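Local coordinates for putative tagatose-6-phosphate ketose/aldose isomerase (Escherichia coli, PDB 3C3J), which is of unestablished function but belongs to the SIS family, with two SIS domains each folded around a parallel beta sheet, at residues A[99-105]-A[125-131]; A[55-61]-A[82-88]; A[40-44]-A[154-158]. Numbering follows the deposited sequence.

Interaction 1 of 3, residues A[99-105]-A[125-131]; sequences LNPAHPL and LANQFVP
This contact lies where a loop enters the middle strand of the parallel sheet in the first SIS domain, an alpha/beta fold. The loop 99-105, which leads into strand 105-111, packs on the C-terminal end of helix 117-129. The loop turns back at N100-H103, a type I beta turn. The backbone N of A102 gives a hydrogen bond to N100 OD1 at 2.9 Å, which makes an Asx turn. Across the gap, residues 125-129 are helical, and V130 is the first residue to leave helical phi/psi, at -114/109. Its CA lies 4.4 Å from the CA of P101. V130 has a t rotamer and fills the hollow of the loop. V130 CG1 is 3.2 Å from H103 O, 3.8 Å from N100 O and 3.8 Å from L105 CB. L99 (chi1 m, chi2 t) lies along the helix. Its CB is 3.9 Å from F129 CB and 4.1 Å from V130 CG2, while its CD1 is 3.9 Å from A126 CA. L105 CD2 reaches A126 CB at 4.0 Å. Towards the surface, P101 O sits 3.3 Å from P131 CD, and P101 CB sits 3.4 Å from F129 O. The join is therefore mainly apolar. L105 and A126 both also touch C133 of strand 133-139, F129 packs on P95 and M96 of helix 95-98, and L105 reaches I57 of strand 55-59.

Interaction 2 of 3, residues A[55-61]-A[82-88]; sequences RIILTGA and NFSAVPT
Strands 55-59 and 82-85 run parallel, their axes 4.6 Å apart at closest and at 24°. They belong to a beta-alpha-beta unit through helix 63-79. I56 pairs with F83, I57 with S84 and L58 with A85. The backbone ladder is I56 N to N82 O (2.8 Å), S84 N to I56 O (3.0 Å), L58 N to S84 O (2.8 Å) and V86 N to L58 O (3.0 Å). I56 (chi1 m, chi2 t) sets CD1 over the F83 ring, a CH-pi contact 3.6 Å from the centroid. F83 has chi1 m and chi2 -92°. L58 (m, p) brings CD1 to the ring edge, 3.7 Å from F83 CD1. On the other face, I57 (m, t) places CG2 4.0 Å from V86 CB. T59, chi1 t, donates from OG1 to V86 O at 2.7 Å. T88 N then bonds G60 O at 2.8 Å. These two bonds carry the pairing on to helix 88-93, while I56, L58 and F83 form an apolar face.

Interaction 3 of 3, residues A[40-44]-A[154-158]; sequences ALNNF and DNAFA
F44 lays one face of its ring over the CB of F157. This is a CH-pi contact, with F157 CB 3.6 Å from the F44 ring centroid and 16° off the ring normal. The closest pair is F44 CD2 to F157 CB, at 3.5 Å. Both phenylalanines have a t chi1, and both CA-to-CB bonds point toward the opposite segment, with their CA atoms 7.1 Å apart. The rings are near parallel, at 29°, but they are slid apart, with centroids 5.8 Å from each other, so they barely overlap.

Residues 40-44 are one turn of the long helix 23-49, where F44 N bonds A40 O at 3.1 Å. Segment 154-158 is extended at A156 and F157 (phi/psi -140/147 and -140/116), leading to strand 159-160. The F157 ring lies along the helix turn. Its CE1 is 3.7 Å from A40 CB, and its CE2 is 3.7 Å from L41 CD2. One face of the ring lies against L41 CA. The edge of the F44 ring meets the loop backbone, with F44 CZ 3.8 Å from N155 O.

The CA-to-CB bond of N155 points away from the helix, and its ND2 bonds C133 O. L41 and F157 both touch L136 of strand 133-139. With CH-pi and apolar contacts and no hydrogen bond between the segments, the join rests on apolar packing.

How the interactions relate
Interaction 2 has the most buried residues. It is also the one where backbone hydrogen bonds join the two segments. Interactions 1 and 3 lie further from the chain centre and rest on apolar contacts. Interactions 1 and 2 are partly buried, and interaction 3 is a surface contact. All three belong to or lie against the same parallel sheet. Interaction 2 pairs two of its strands. Interaction 1 touches interaction 2 directly: L105 CD1 packs on I57 CG1 at 3.8 Å, and P104 O lies 3.0 Å from R55 N, a probable hydrogen bond. Interactions 1 and 3 meet at N127 and N155. Interactions 2 and 3 do not touch. Interactions 1 and 2 also reach the second subunit.

Interaction 1 of 3, residues A[99-105]-A[125-131]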
ATOM      1  N   LEU A  99       5.828  -5.197  15.587  1.00 16.08           N
ATOM      2  CA  LEU A  99       5.563  -6.219  16.604  1.00 15.84           C
ATOM      3  C   LEU A  99       5.626  -5.556  17.955  1.00 16.51           C
ATOM      4  O   LEU A  99       6.664  -4.988  18.332  1.00 17.59           O
ATOM      5  CB  LEU A  99       6.599  -7.346  16.497  1.00 15.62           C
ATOM      6  CG  LEU A  99       6.525  -8.111  15.175  1.00 14.64           C
ATOM      7  CD1 LEU A  99       7.750  -9.048  15.038  1.00 14.68           C
ATOM      8  CD2 LEU A  99       5.190  -8.886  15.089  1.00 15.71           C
ATOM      9  N   ASN A 100       4.510  -5.578  18.669  1.00 16.38           N
ATOM     10  CA  ASN A 100       4.350  -4.810  19.896  1.00 16.25           C
ATOM     11  C   ASN A 100       4.496  -5.724  21.114  1.00 15.96           C
ATOM     12  O   ASN A 100       3.613  -6.533  21.399  1.00 15.60           O
ATOM     13  CB  ASN A 100       2.982  -4.117  19.916  1.00 16.19           C
ATOM     14  CG  ASN A 100       2.860  -3.117  21.058  1.00 16.53           C
ATOM     15  OD1 ASN A 100       3.532  -3.239  22.088  1.00 19.26           O
ATOM     16  ND2 ASN A 100       2.002  -2.132  20.885  1.00 15.66           N
ATOM     17  N   PRO A 101       5.610  -5.589  21.857  1.00 16.54           N
ATOM     18  CA  PRO A 101       5.827  -6.445  23.011  1.00 17.19           C
ATOM     19  C   PRO A 101       4.835  -6.272  24.175  1.00 17.74           C
ATOM     20  O   PRO A 101       4.830  -7.094  25.087  1.00 18.54           O
ATOM     21  CB  PRO A 101       7.254  -6.084  23.457  1.00 17.76           C
ATOM     22  CG  PRO A 101       7.878  -5.450  22.280  1.00 18.03           C
ATOM     23  CD  PRO A 101       6.748  -4.676  21.652  1.00 17.69           C
ATOM     24  N   ALA A 102       4.025  -5.218  24.149  1.00 17.39           N
ATOM     25  CA  ALA A 102       3.161  -4.859  25.270  1.00 17.28           C
ATOM     26  C   ALA A 102       1.775  -5.484  25.219  1.00 17.93           C
ATOM     27  O   ALA A 102       1.019  -5.332  26.190  1.00 17.95           O
ATOM     28  CB  ALA A 102       3.010  -3.320  25.343  1.00 17.44           C
ATOM     29  N   HIS A 103       1.435  -6.144  24.108  1.00 16.48           N
ATOM     30  CA  HIS A 103       0.119  -6.756  23.918  1.00 17.10           C
ATOM     31  C   HIS A 103       0.262  -8.199  23.452  1.00 15.54           C
ATOM     32  O   HIS A 103       1.264  -8.538  22.811  1.00 14.99           O
ATOM     33  CB  HIS A 103      -0.699  -6.029  22.848  1.00 17.68           C
ATOM     34  CG  HIS A 103      -0.880  -4.572  23.105  1.00 21.25           C
ATOM     35  ND1 HIS A 103      -1.491  -4.085  24.236  1.00 25.76           N
ATOM     36  CD2 HIS A 103      -0.537  -3.494  22.367  1.00 24.10           C
ATOM     37  CE1 HIS A 103      -1.502  -2.767  24.192  1.00 24.75           C
ATOM     38  NE2 HIS A 103      -0.949  -2.384  23.056  1.00 24.94           N
ATOM     39  N   PRO A 104      -0.760  -9.030  23.708  1.00 14.53           N
ATOM     40  CA  PRO A 104      -0.721 -10.345  23.102  1.00 14.00           C
ATOM     41  C   PRO A 104      -0.883 -10.213  21.584  1.00 13.93           C
ATOM     42  O   PRO A 104      -1.417  -9.208  21.090  1.00 14.67           O
ATOM     43  CB  PRO A 104      -1.910 -11.101  23.741  1.00 14.35           C
ATOM     44  CG  PRO A 104      -2.408 -10.223  24.867  1.00 15.49           C
ATOM     45  CD  PRO A 104      -1.990  -8.831  24.511  1.00 14.58           C
ATOM     46  N   LEU A 105      -0.357 -11.190  20.863  1.00 13.30           N
ATOM     47  CA  LEU A 105      -0.460 -11.235  19.412  1.00 12.62           C
ATOM     48  C   LEU A 105      -0.939 -12.596  18.924  1.00 11.96           C
ATOM     49  O   LEU A 105      -0.471 -13.636  19.386  1.00 13.29           O
ATOM     50  CB  LEU A 105       0.913 -10.953  18.802  1.00 11.99           C
ATOM     51  CG  LEU A 105       1.088 -11.117  17.290  1.00 12.41           C
ATOM     52  CD1 LEU A 105       0.177 -10.175  16.494  1.00 10.98           C
ATOM     53  CD2 LEU A 105       2.529 -10.912  16.870  1.00 11.66           C
ATOM     54  N   LEU A 125      10.456 -14.176  14.591  1.00 12.91           N
ATOM     55  CA  LEU A 125      10.560 -12.800  15.055  1.00 12.90           C
ATOM     56  C   LEU A 125       9.382 -12.418  15.964  1.00 12.89           C
ATOM     57  O   LEU A 125       9.588 -11.800  17.019  1.00 11.86           O
ATOM     58  CB  LEU A 125      10.687 -11.877  13.850  1.00 12.79           C
ATOM     59  CG  LEU A 125      12.067 -11.780  13.188  1.00 11.74           C
ATOM     60  CD1 LEU A 125      11.912 -11.121  11.786  1.00 11.77           C
ATOM     61  CD2 LEU A 125      13.031 -10.975  14.078  1.00 13.35           C
ATOM     62  N   ALA A 126       8.178 -12.862  15.604  1.00 11.79           N
ATOM     63  CA  ALA A 126       6.993 -12.583  16.402  1.00 13.16           C
ATOM     64  C   ALA A 126       7.150 -13.241  17.780  1.00 13.62           C
ATOM     65  O   ALA A 126       6.927 -12.586  18.813  1.00 13.51           O
ATOM     66  CB  ALA A 126       5.724 -13.042  15.693  1.00 12.47           C
ATOM     67  N   ASN A 127       7.617 -14.489  17.801  1.00 13.98           N
ATOM     68  CA  ASN A 127       7.897 -15.184  19.066  1.00 14.64           C
ATOM     69  C   ASN A 127       8.991 -14.489  19.899  1.00 14.94           C
ATOM     70  O   ASN A 127       8.860 -14.359  21.117  1.00 15.64           O
ATOM     71  CB  ASN A 127       8.325 -16.633  18.824  1.00 15.07           C
ATOM     72  CG  ASN A 127       7.186 -17.538  18.434  1.00 15.77           C
ATOM     73  OD1 ASN A 127       6.031 -17.339  18.829  1.00 16.97           O
ATOM     74  ND2 ASN A 127       7.514 -18.571  17.672  1.00 17.63           N
ATOM     75  N   GLN A 128      10.053 -14.039  19.240  1.00 14.36           N
ATOM     76  CA  GLN A 128      11.133 -13.305  19.903  1.00 15.35           C
ATOM     77  C   GLN A 128      10.669 -11.971  20.495  1.00 14.45           C
ATOM     78  O   GLN A 128      11.042 -11.631  21.628  1.00 13.89           O
ATOM     79  CB  GLN A 128      12.265 -13.023  18.924  1.00 15.22           C
ATOM     80  CG  GLN A 128      13.245 -14.131  18.695  1.00 18.51           C
ATOM     81  CD  GLN A 128      14.354 -13.654  17.738  1.00 18.80           C
ATOM     82  OE1 GLN A 128      15.449 -13.226  18.159  1.00 28.56           O
ATOM     83  NE2 GLN A 128      14.046 -13.660  16.472  1.00 22.05           N
ATOM     84  N   PHE A 129       9.883 -11.215  19.724  1.00 13.81           N
ATOM     85  CA  PHE A 129       9.465  -9.864  20.131  1.00 14.03           C
ATOM     86  C   PHE A 129       8.280  -9.824  21.112  1.00 14.09           C
ATOM     87  O   PHE A 129       8.230  -8.951  21.974  1.00 14.25           O
ATOM     88  CB  PHE A 129       9.117  -8.995  18.916  1.00 14.58           C
ATOM     89  CG  PHE A 129      10.299  -8.303  18.301  1.00 14.18           C
ATOM     90  CD1 PHE A 129      11.234  -9.003  17.590  1.00 14.30           C
ATOM     91  CD2 PHE A 129      10.467  -6.925  18.434  1.00 16.37           C
ATOM     92  CE1 PHE A 129      12.338  -8.339  17.040  1.00 16.55           C
ATOM     93  CE2 PHE A 129      11.560  -6.284  17.898  1.00 16.46           C
ATOM     94  CZ  PHE A 129      12.479  -6.984  17.192  1.00 16.26           C
ATOM     95  N   VAL A 130       7.329 -10.736  20.964  1.00 13.22           N
ATOM     96  CA  VAL A 130       6.044 -10.624  21.663  1.00 13.62           C
ATOM     97  C   VAL A 130       5.926 -11.757  22.676  1.00 13.39           C
ATOM     98  O   VAL A 130       5.812 -12.932  22.302  1.00 12.62           O
ATOM     99  CB  VAL A 130       4.857 -10.587  20.694  1.00 12.57           C
ATOM    100  CG1 VAL A 130       3.520 -10.305  21.470  1.00 12.06           C
ATOM    101  CG2 VAL A 130       5.120  -9.541  19.613  1.00 14.80           C
ATOM    102  N   PRO A 131       6.006 -11.405  23.973  1.00 14.18           N
ATOM    103  CA  PRO A 131       5.987 -12.422  25.012  1.00 14.56           C
ATOM    104  C   PRO A 131       4.804 -13.373  24.958  1.00 14.81           C
ATOM    105  O   PRO A 131       4.982 -14.572  25.147  1.00 16.47           O
ATOM    106  CB  PRO A 131       5.990 -11.610  26.318  1.00 14.16           C
ATOM    107  CG  PRO A 131       6.469 -10.276  25.959  1.00 15.76           C
ATOM    108  CD  PRO A 131       6.153 -10.038  24.528  1.00 14.56           C
TER

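Interaction 2 of 3, residues A[55-61]-A[82-88]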
ATOM      1  N   ARG A  55      -3.810  -8.182  19.629  1.00 16.42           N
ATOM      2  CA  ARG A  55      -3.565  -7.758  18.237  1.00 16.22           C
ATOM      3  C   ARG A  55      -3.597  -8.995  17.347  1.00 15.01           C
ATOM      4  O   ARG A  55      -3.055 -10.051  17.709  1.00 14.78           O
ATOM      5  CB  ARG A  55      -2.214  -7.065  18.105  1.00 16.85           C
ATOM      6  CG  ARG A  55      -2.240  -5.572  18.380  1.00 20.49           C
ATOM      7  CD  ARG A  55      -2.843  -5.201  19.712  1.00 24.51           C
ATOM      8  NE  ARG A  55      -2.948  -3.739  19.864  1.00 24.57           N
ATOM      9  CZ  ARG A  55      -3.623  -3.115  20.837  1.00 27.55           C
ATOM     10  NH1 ARG A  55      -4.255  -3.795  21.782  1.00 27.16           N
ATOM     11  NH2 ARG A  55      -3.661  -1.785  20.867  1.00 28.45           N
ATOM     12  N   ILE A  56      -4.218  -8.873  16.184  1.00 14.51           N
ATOM     13  CA  ILE A  56      -4.251  -9.965  15.226  1.00 13.51           C
ATOM     14  C   ILE A  56      -3.612  -9.423  13.950  1.00 13.43           C
ATOM     15  O   ILE A  56      -4.088  -8.460  13.386  1.00 13.89           O
ATOM     16  CB  ILE A  56      -5.670 -10.475  14.936  1.00 13.37           C
ATOM     17  CG1 ILE A  56      -6.439 -10.843  16.224  1.00 13.50           C
ATOM     18  CG2 ILE A  56      -5.620 -11.659  13.983  1.00 13.54           C
ATOM     19  CD1 ILE A  56      -7.876 -11.225  15.969  1.00 15.61           C
ATOM     20  N   ILE A  57      -2.518 -10.036  13.516  1.00 11.88           N
ATOM     21  CA  ILE A  57      -1.832  -9.594  12.310  1.00 11.86           C
ATOM     22  C   ILE A  57      -1.954 -10.664  11.246  1.00 11.47           C
ATOM     23  O   ILE A  57      -1.612 -11.819  11.488  1.00 11.14           O
ATOM     24  CB  ILE A  57      -0.352  -9.239  12.578  1.00 11.37           C
ATOM     25  CG1 ILE A  57      -0.275  -8.001  13.455  1.00 11.65           C
ATOM     26  CG2 ILE A  57       0.421  -9.009  11.250  1.00 11.92           C
ATOM     27  CD1 ILE A  57       1.140  -7.577  13.883  1.00 11.08           C
ATOM     28  N   LEU A  58      -2.435 -10.282  10.072  1.00 11.20           N
ATOM     29  CA  LEU A  58      -2.439 -11.163   8.908  1.00 11.89           C
ATOM     30  C   LEU A  58      -1.158 -10.892   8.122  1.00 12.77           C
ATOM     31  O   LEU A  58      -0.885  -9.763   7.740  1.00 12.48           O
ATOM     32  CB  LEU A  58      -3.656 -10.877   8.024  1.00 12.62           C
ATOM     33  CG  LEU A  58      -4.955 -11.554   8.400  1.00 13.37           C
ATOM     34  CD1 LEU A  58      -5.451 -11.109   9.781  1.00 14.36           C
ATOM     35  CD2 LEU A  58      -6.001 -11.316   7.305  1.00 12.74           C
ATOM     36  N   THR A  59      -0.370 -11.932   7.880  1.00 13.24           N
ATOM     37  CA  THR A  59       0.910 -11.751   7.216  1.00 13.29           C
ATOM     38  C   THR A  59       1.159 -12.781   6.105  1.00 12.82           C
ATOM     39  O   THR A  59       0.819 -13.963   6.235  1.00 13.48           O
ATOM     40  CB  THR A  59       2.072 -11.745   8.252  1.00 14.08           C
ATOM     41  OG1 THR A  59       3.255 -11.221   7.638  1.00 16.53           O
ATOM     42  CG2 THR A  59       2.349 -13.186   8.832  1.00 13.14           C
ATOM     43  N   GLY A  60       1.745 -12.304   5.015  1.00 13.32           N
ATOM     44  CA  GLY A  60       2.195 -13.132   3.905  1.00 13.06           C
ATOM     45  C   GLY A  60       3.141 -12.301   3.036  1.00 13.03           C
ATOM     46  O   GLY A  60       3.298 -11.084   3.258  1.00 12.46           O
ATOM     47  N   ALA A  61       3.781 -12.957   2.067  1.00 13.93           N
ATOM     48  CA  ALA A  61       4.655 -12.289   1.107  1.00 14.37           C
ATOM     49  C   ALA A  61       4.000 -12.273  -0.264  1.00 15.00           C
ATOM     50  O   ALA A  61       3.277 -13.195  -0.611  1.00 15.50           O
ATOM     51  CB  ALA A  61       5.982 -13.035   1.022  1.00 14.35           C
ATOM     52  N   ASN A  82      -8.953  -6.233  16.897  1.00 17.45           N
ATOM     53  CA  ASN A  82      -7.803  -5.505  16.356  1.00 17.03           C
ATOM     54  C   ASN A  82      -7.091  -6.281  15.235  1.00 16.17           C
ATOM     55  O   ASN A  82      -5.981  -6.767  15.426  1.00 17.35           O
ATOM     56  CB  ASN A  82      -6.798  -5.224  17.491  1.00 17.44           C
ATOM     57  CG  ASN A  82      -7.364  -4.364  18.590  1.00 20.00           C
ATOM     58  OD1 ASN A  82      -7.185  -4.655  19.799  1.00 24.03           O
ATOM     59  ND2 ASN A  82      -8.023  -3.285  18.204  1.00 18.20           N
ATOM     60  N   PHE A  83      -7.742  -6.392  14.076  1.00 15.28           N
ATOM     61  CA  PHE A  83      -7.156  -7.026  12.893  1.00 14.91           C
ATOM     62  C   PHE A  83      -6.395  -5.994  12.073  1.00 14.55           C
ATOM     63  O   PHE A  83      -6.902  -4.875  11.866  1.00 14.81           O
ATOM     64  CB  PHE A  83      -8.246  -7.604  11.983  1.00 15.19           C
ATOM     65  CG  PHE A  83      -8.804  -8.910  12.421  1.00 15.42           C
ATOM     66  CD1 PHE A  83      -8.257 -10.109  11.959  1.00 16.15           C
ATOM     67  CD2 PHE A  83      -9.892  -8.952  13.285  1.00 14.27           C
ATOM     68  CE1 PHE A  83      -8.771 -11.317  12.361  1.00 16.60           C
ATOM     69  CE2 PHE A  83     -10.427 -10.154  13.683  1.00 17.43           C
ATOM     70  CZ  PHE A  83      -9.863 -11.347  13.233  1.00 17.15           C
ATOM     71  N   SER A  84      -5.205  -6.373  11.600  1.00 13.46           N
ATOM     72  CA  SER A  84      -4.431  -5.589  10.651  1.00 14.31           C
ATOM     73  C   SER A  84      -3.619  -6.528   9.750  1.00 13.77           C
ATOM     74  O   SER A  84      -3.468  -7.695  10.060  1.00 13.52           O
ATOM     75  CB  SER A  84      -3.489  -4.626  11.367  1.00 14.56           C
ATOM     76  OG  SER A  84      -2.505  -5.306  12.101  1.00 17.63           O
ATOM     77  N   ALA A  85      -3.081  -5.979   8.668  1.00 13.52           N
ATOM     78  CA  ALA A  85      -2.249  -6.712   7.740  1.00 13.66           C
ATOM     79  C   ALA A  85      -0.841  -6.094   7.676  1.00 13.40           C
ATOM     80  O   ALA A  85      -0.687  -4.877   7.477  1.00 14.58           O
ATOM     81  CB  ALA A  85      -2.882  -6.677   6.322  1.00 12.98           C
ATOM     82  N   VAL A  86       0.180  -6.926   7.810  1.00 12.62           N
ATOM     83  CA  VAL A  86       1.574  -6.488   7.654  1.00 13.06           C
ATOM     84  C   VAL A  86       2.261  -7.577   6.872  1.00 12.86           C
ATOM     85  O   VAL A  86       2.296  -8.715   7.322  1.00 14.03           O
ATOM     86  CB  VAL A  86       2.314  -6.300   9.027  1.00 12.43           C
ATOM     87  CG1 VAL A  86       3.741  -5.811   8.819  1.00 13.13           C
ATOM     88  CG2 VAL A  86       1.578  -5.319   9.906  1.00 14.60           C
ATOM     89  N   PRO A  87       2.791  -7.252   5.698  1.00 12.52           N
ATOM     90  CA  PRO A  87       3.485  -8.256   4.888  1.00 12.79           C
ATOM     91  C   PRO A  87       4.653  -8.880   5.631  1.00 12.33           C
ATOM     92  O   PRO A  87       5.301  -8.208   6.439  1.00 11.87           O
ATOM     93  CB  PRO A  87       4.016  -7.453   3.699  1.00 12.96           C
ATOM     94  CG  PRO A  87       3.217  -6.207   3.662  1.00 13.98           C
ATOM     95  CD  PRO A  87       2.726  -5.936   5.040  1.00 13.07           C
ATOM     96  N   THR A  88       4.917 -10.159   5.393  1.00 12.59           N
ATOM     97  CA  THR A  88       6.063 -10.806   6.011  1.00 13.19           C
ATOM     98  C   THR A  88       7.351 -10.109   5.640  1.00 13.21           C
ATOM     99  O   THR A  88       8.289 -10.110   6.432  1.00 13.09           O
ATOM    100  CB  THR A  88       6.199 -12.294   5.668  1.00 13.37           C
ATOM    101  OG1 THR A  88       6.308 -12.454   4.249  1.00 15.32           O
ATOM    102  CG2 THR A  88       4.990 -13.063   6.208  1.00 14.45           C
TER

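Interaction 3 of 3, residues A[40-44]-A[154-158]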
ATOM      1  N   ALA A  40     -12.331 -27.826  17.556  1.00 22.60           N
ATOM      2  CA  ALA A  40     -10.888 -27.631  17.791  1.00 23.08           C
ATOM      3  C   ALA A  40     -10.434 -26.164  17.581  1.00 22.87           C
ATOM      4  O   ALA A  40      -9.698 -25.585  18.422  1.00 23.34           O
ATOM      5  CB  ALA A  40     -10.090 -28.547  16.881  1.00 22.75           C
ATOM      6  N   LEU A  41     -10.860 -25.573  16.464  1.00 22.64           N
ATOM      7  CA  LEU A  41     -10.600 -24.159  16.188  1.00 22.33           C
ATOM      8  C   LEU A  41     -11.111 -23.293  17.305  1.00 22.04           C
ATOM      9  O   LEU A  41     -10.405 -22.402  17.794  1.00 21.64           O
ATOM     10  CB  LEU A  41     -11.286 -23.711  14.910  1.00 22.01           C
ATOM     11  CG  LEU A  41     -10.490 -23.824  13.634  1.00 23.17           C
ATOM     12  CD1 LEU A  41     -11.434 -23.613  12.457  1.00 22.17           C
ATOM     13  CD2 LEU A  41      -9.300 -22.812  13.658  1.00 22.00           C
ATOM     14  N   ASN A  42     -12.365 -23.517  17.672  1.00 22.19           N
ATOM     15  CA  ASN A  42     -13.012 -22.717  18.695  1.00 23.23           C
ATOM     16  C   ASN A  42     -12.306 -22.863  20.039  1.00 22.81           C
ATOM     17  O   ASN A  42     -12.147 -21.879  20.747  1.00 22.89           O
ATOM     18  CB  ASN A  42     -14.504 -23.069  18.830  1.00 23.64           C
ATOM     19  CG  ASN A  42     -15.329 -22.627  17.641  1.00 25.85           C
ATOM     20  OD1 ASN A  42     -14.836 -21.959  16.722  1.00 28.91           O
ATOM     21  ND2 ASN A  42     -16.603 -23.001  17.648  1.00 28.66           N
ATOM     22  N   ASN A  43     -11.856 -24.070  20.377  1.00 23.01           N
ATOM     23  CA  ASN A  43     -11.101 -24.281  21.619  1.00 23.60           C
ATOM     24  C   ASN A  43      -9.797 -23.489  21.652  1.00 22.81           C
ATOM     25  O   ASN A  43      -9.351 -23.039  22.707  1.00 22.51           O
ATOM     26  CB  ASN A  43     -10.763 -25.757  21.810  1.00 24.36           C
ATOM     27  CG  ASN A  43     -11.978 -26.592  22.158  1.00 27.47           C
ATOM     28  OD1 ASN A  43     -13.069 -26.061  22.391  1.00 32.17           O
ATOM     29  ND2 ASN A  43     -11.793 -27.919  22.197  1.00 31.58           N
ATOM     30  N   PHE A  44      -9.164 -23.368  20.494  1.00 21.99           N
ATOM     31  CA  PHE A  44      -7.908 -22.646  20.389  1.00 21.65           C
ATOM     32  C   PHE A  44      -8.168 -21.148  20.428  1.00 21.41           C
ATOM     33  O   PHE A  44      -7.487 -20.413  21.153  1.00 21.08           O
ATOM     34  CB  PHE A  44      -7.185 -23.014  19.101  1.00 22.03           C
ATOM     35  CG  PHE A  44      -5.927 -22.226  18.877  1.00 22.33           C
ATOM     36  CD1 PHE A  44      -4.839 -22.390  19.708  1.00 22.53           C
ATOM     37  CD2 PHE A  44      -5.849 -21.301  17.857  1.00 21.99           C
ATOM     38  CE1 PHE A  44      -3.676 -21.648  19.490  1.00 22.68           C
ATOM     39  CE2 PHE A  44      -4.714 -20.562  17.647  1.00 22.47           C
ATOM     40  CZ  PHE A  44      -3.622 -20.741  18.454  1.00 22.60           C
ATOM     41  N   ASP A 154       2.511 -25.554  21.326  1.00 34.25           N
ATOM     42  CA  ASP A 154       1.220 -25.349  22.005  1.00 33.49           C
ATOM     43  C   ASP A 154       0.569 -23.986  21.744  1.00 31.96           C
ATOM     44  O   ASP A 154      -0.632 -23.824  21.992  1.00 32.45           O
ATOM     45  CB  ASP A 154       1.373 -25.513  23.522  1.00 34.91           C
ATOM     46  CG  ASP A 154       1.718 -26.936  23.930  1.00 38.64           C
ATOM     47  OD1 ASP A 154       1.089 -27.904  23.386  1.00 43.43           O
ATOM     48  OD2 ASP A 154       2.613 -27.076  24.807  1.00 43.96           O
ATOM     49  N   ASN A 155       1.353 -23.024  21.263  1.00 29.49           N
ATOM     50  CA  ASN A 155       0.856 -21.664  21.002  1.00 27.93           C
ATOM     51  C   ASN A 155       0.317 -21.502  19.576  1.00 25.60           C
ATOM     52  O   ASN A 155       0.049 -20.390  19.157  1.00 24.04           O
ATOM     53  CB  ASN A 155       1.929 -20.579  21.361  1.00 27.51           C
ATOM     54  CG  ASN A 155       3.113 -20.457  20.335  1.00 29.52           C
ATOM     55  OD1 ASN A 155       3.426 -21.391  19.573  1.00 32.09           O
ATOM     56  ND2 ASN A 155       3.787 -19.275  20.339  1.00 27.83           N
ATOM     57  N   ALA A 156       0.113 -22.613  18.864  1.00 24.09           N
ATOM     58  CA  ALA A 156      -0.164 -22.577  17.420  1.00 23.30           C
ATOM     59  C   ALA A 156      -1.223 -23.589  17.032  1.00 22.37           C
ATOM     60  O   ALA A 156      -1.330 -24.653  17.659  1.00 22.25           O
ATOM     61  CB  ALA A 156       1.093 -22.829  16.654  1.00 22.43           C
ATOM     62  N   PHE A 157      -2.016 -23.248  16.023  1.00 21.07           N
ATOM     63  CA  PHE A 157      -3.009 -24.152  15.457  1.00 21.21           C
ATOM     64  C   PHE A 157      -2.952 -23.930  13.953  1.00 20.45           C
ATOM     65  O   PHE A 157      -3.260 -22.851  13.488  1.00 20.55           O
ATOM     66  CB  PHE A 157      -4.406 -23.821  15.985  1.00 22.04           C
ATOM     67  CG  PHE A 157      -5.491 -24.778  15.524  1.00 22.25           C
ATOM     68  CD1 PHE A 157      -6.036 -25.698  16.414  1.00 23.52           C
ATOM     69  CD2 PHE A 157      -5.973 -24.747  14.223  1.00 23.26           C
ATOM     70  CE1 PHE A 157      -7.032 -26.580  16.006  1.00 24.75           C
ATOM     71  CE2 PHE A 157      -6.963 -25.633  13.803  1.00 24.55           C
ATOM     72  CZ  PHE A 157      -7.495 -26.546  14.699  1.00 23.48           C
ATOM     73  N   ALA A 158      -2.564 -24.944  13.210  1.00 19.71           N
ATOM     74  CA  ALA A 158      -2.362 -24.796  11.775  1.00 19.95           C
ATOM     75  C   ALA A 158      -3.540 -25.356  11.022  1.00 19.34           C
ATOM     76  O   ALA A 158      -4.090 -26.408  11.359  1.00 19.60           O
ATOM     77  CB  ALA A 158      -1.123 -25.471  11.334  1.00 19.54           C
TER